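PDB 2NLR: protein (endoglucanase (e.c.3.2.1.4)) from Streptomyces lividans, which hydrolyses internal beta-1,4-glucosidic bonds of cellulose as a family 12 endoglucanase, working through a glycosyl-enzyme intermediate. Local coordinates for residues 86-91 / 171-176. Numbering follows the deposited sequence.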
loop_
_atom_site.group_PDB
_atom_site.type_symbol
_atom_site.label_atom_id
_atom_site.label_comp_id
_atom_site.label_asym_id
_atom_site.label_seq_id
_atom_site.Cartn_x
_atom_site.Cartn_y
_atom_site.Cartn_z
ATOM N N PRO A 86 -1.075 -14.732 -1.295
ATOM C CA PRO A 86 0.190 -14.403 -1.947
ATOM C C PRO A 86 0.111 -13.096 -2.720
ATOM O O PRO A 86 -0.908 -12.803 -3.376
ATOM C CB PRO A 86 0.417 -15.589 -2.889
ATOM C CG PRO A 86 -0.985 -16.099 -3.212
ATOM C CD PRO A 86 -1.702 -15.928 -1.888
ATOM N N SER A 87 1.189 -12.335 -2.675
ATOM C CA SER A 87 1.350 -11.139 -3.457
ATOM C C SER A 87 2.796 -11.048 -3.895
ATOM O O SER A 87 3.704 -11.515 -3.236
ATOM C CB SER A 87 0.909 -9.898 -2.637
ATOM O OG SER A 87 0.953 -8.711 -3.381
ATOM N N SER A 88 3.002 -10.403 -5.044
ATOM C CA SER A 88 4.364 -10.125 -5.503
ATOM C C SER A 88 4.431 -8.760 -6.166
ATOM O O SER A 88 3.419 -8.191 -6.602
ATOM C CB SER A 88 4.896 -11.125 -6.523
ATOM O OG SER A 88 4.097 -10.986 -7.699
ATOM N N ILE A 89 5.649 -8.231 -6.144
ATOM C CA ILE A 89 5.875 -6.906 -6.653
ATOM C C ILE A 89 7.289 -6.824 -7.202
ATOM O O ILE A 89 8.215 -7.461 -6.737
ATOM C CB ILE A 89 5.651 -5.839 -5.581
ATOM C CG1 ILE A 89 5.581 -4.438 -6.245
ATOM C CG2 ILE A 89 6.690 -5.941 -4.493
ATOM C CD1 ILE A 89 4.567 -3.536 -5.747
ATOM N N SER A 90 7.433 -5.983 -8.215
ATOM C CA SER A 90 8.711 -5.487 -8.757
ATOM C C SER A 90 8.621 -3.974 -8.813
ATOM O O SER A 90 7.695 -3.446 -9.476
ATOM C CB SER A 90 9.012 -6.071 -10.141
ATOM O OG SER A 90 10.136 -5.404 -10.700
ATOM N N TYR A 91 9.547 -3.316 -8.146
ATOM C CA TYR A 91 9.589 -1.868 -8.070
ATOM C C TYR A 91 10.745 -1.293 -8.859
ATOM O O TYR A 91 11.846 -1.900 -8.918
ATOM C CB TYR A 91 9.769 -1.472 -6.633
ATOM C CG TYR A 91 8.627 -1.337 -5.714
ATOM C CD1 TYR A 91 7.629 -0.398 -5.967
ATOM C CD2 TYR A 91 8.505 -2.061 -4.567
ATOM C CE1 TYR A 91 6.560 -0.217 -5.138
ATOM C CE2 TYR A 91 7.449 -1.879 -3.687
ATOM C CZ TYR A 91 6.488 -0.969 -3.969
ATOM O OH TYR A 91 5.434 -0.776 -3.069
ATOM N N GLY A 171 12.138 -6.241 -5.210
ATOM C CA GLY A 171 11.201 -7.238 -5.659
ATOM C C GLY A 171 11.021 -8.262 -4.574
ATOM O O GLY A 171 11.980 -8.627 -3.915
ATOM N N TRP A 172 9.789 -8.777 -4.412
ATOM C CA TRP A 172 9.575 -9.845 -3.465
ATOM C C TRP A 172 8.257 -10.511 -3.798
ATOM O O TRP A 172 7.348 -9.897 -4.349
ATOM C CB TRP A 172 9.555 -9.257 -2.051
ATOM C CG TRP A 172 9.708 -10.264 -0.933
ATOM C CD1 TRP A 172 10.402 -11.419 -0.930
ATOM C CD2 TRP A 172 9.125 -10.154 0.391
ATOM N NE1 TRP A 172 10.284 -12.049 0.303
ATOM C CE2 TRP A 172 9.497 -11.270 1.112
ATOM C CE3 TRP A 172 8.309 -9.209 1.028
ATOM C CZ2 TRP A 172 9.093 -11.485 2.441
ATOM C CZ3 TRP A 172 7.893 -9.381 2.316
ATOM C CH2 TRP A 172 8.296 -10.521 3.010
ATOM N N SER A 173 8.140 -11.757 -3.432
ATOM C CA SER A 173 6.878 -12.481 -3.338
ATOM C C SER A 173 6.715 -12.939 -1.893
ATOM O O SER A 173 7.671 -13.356 -1.272
ATOM C CB SER A 173 6.878 -13.773 -4.177
ATOM O OG SER A 173 7.075 -13.499 -5.539
ATOM N N PHE A 174 5.537 -12.804 -1.346
ATOM C CA PHE A 174 5.295 -13.048 0.072
ATOM C C PHE A 174 3.817 -13.333 0.294
ATOM O O PHE A 174 2.992 -13.160 -0.601
ATOM C CB PHE A 174 5.740 -11.856 0.917
ATOM C CG PHE A 174 4.947 -10.604 0.712
ATOM C CD1 PHE A 174 5.115 -9.778 -0.375
ATOM C CD2 PHE A 174 3.989 -10.232 1.641
ATOM C CE1 PHE A 174 4.377 -8.642 -0.547
ATOM C CE2 PHE A 174 3.268 -9.047 1.505
ATOM C CZ PHE A 174 3.432 -8.239 0.409
ATOM N N ASP A 175 3.497 -13.804 1.494
ATOM C CA ASP A 175 2.121 -14.052 1.895
ATOM C C ASP A 175 1.637 -12.898 2.761
ATOM O O ASP A 175 2.128 -12.690 3.862
ATOM C CB ASP A 175 2.033 -15.380 2.634
ATOM C CG ASP A 175 0.602 -15.890 2.716
ATOM O OD1 ASP A 175 -0.352 -15.065 2.679
ATOM O OD2 ASP A 175 0.471 -17.122 2.863
ATOM N N VAL A 176 0.653 -12.148 2.248
ATOM C CA VAL A 176 0.066 -11.088 3.055
ATOM C C VAL A 176 -0.415 -11.593 4.392
ATOM O O VAL A 176 -0.369 -10.903 5.420
ATOM C CB VAL A 176 -1.072 -10.399 2.244
ATOM C CG1 VAL A 176 -1.981 -9.588 3.091
ATOM C CG2 VAL A 176 -0.479 -9.591 1.071
#
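Ser87 and Phe174 trade two backbone hydrogen bonds, Ser87 N to Phe174 O and Phe174 N to Ser87 O, both 2.9 Å; Ile89 and Trp172 repeat the exchange with Ile89 N to Trp172 O at 3.0 Å and Trp172 N to Ile89 O at 3.1 Å. These two hydrogen-bonded pairs join 86-91 and 171-175 as antiparallel strands. At the non-hydrogen-bonded pairs the chains close in, Ser88 CA to Ser173 CA 4.1 Å, and CA-H...O contacts help, as from Ser88 CA to Trp172 O (3.2 Å).

Pro86, Ser88, Ser90, Ser173 and Asp175 share the more exposed face, which suits small polar serines; Ser88 OG hydrogen-bonds to Ser217 OG. Ser87, Ile89, Trp172 and Phe174 face the second sheet. Phe174 has chi1 66°, with CG between its backbone N and carbonyl carbon; CD1 comes 3.6 Å from Ser87 O. Phe174 CB lies 3.4 Å above one face of the Trp172 ring. Ser87 CB meets Val176 CG2, while its buried OG is hydrogen-bonded with Ser217 O and Tyr103 OH.

Asp175 OD1, capping helix 176-185, accepts hydrogen bonds from Met177 N and Ala85 N. Strand 86-92 lies between strands 171-175, at the sheet edge, and 212-218; apolar Ile89, Trp172 and Phe174 pack on Phe125 of the second sheet, inside this beta-sandwich.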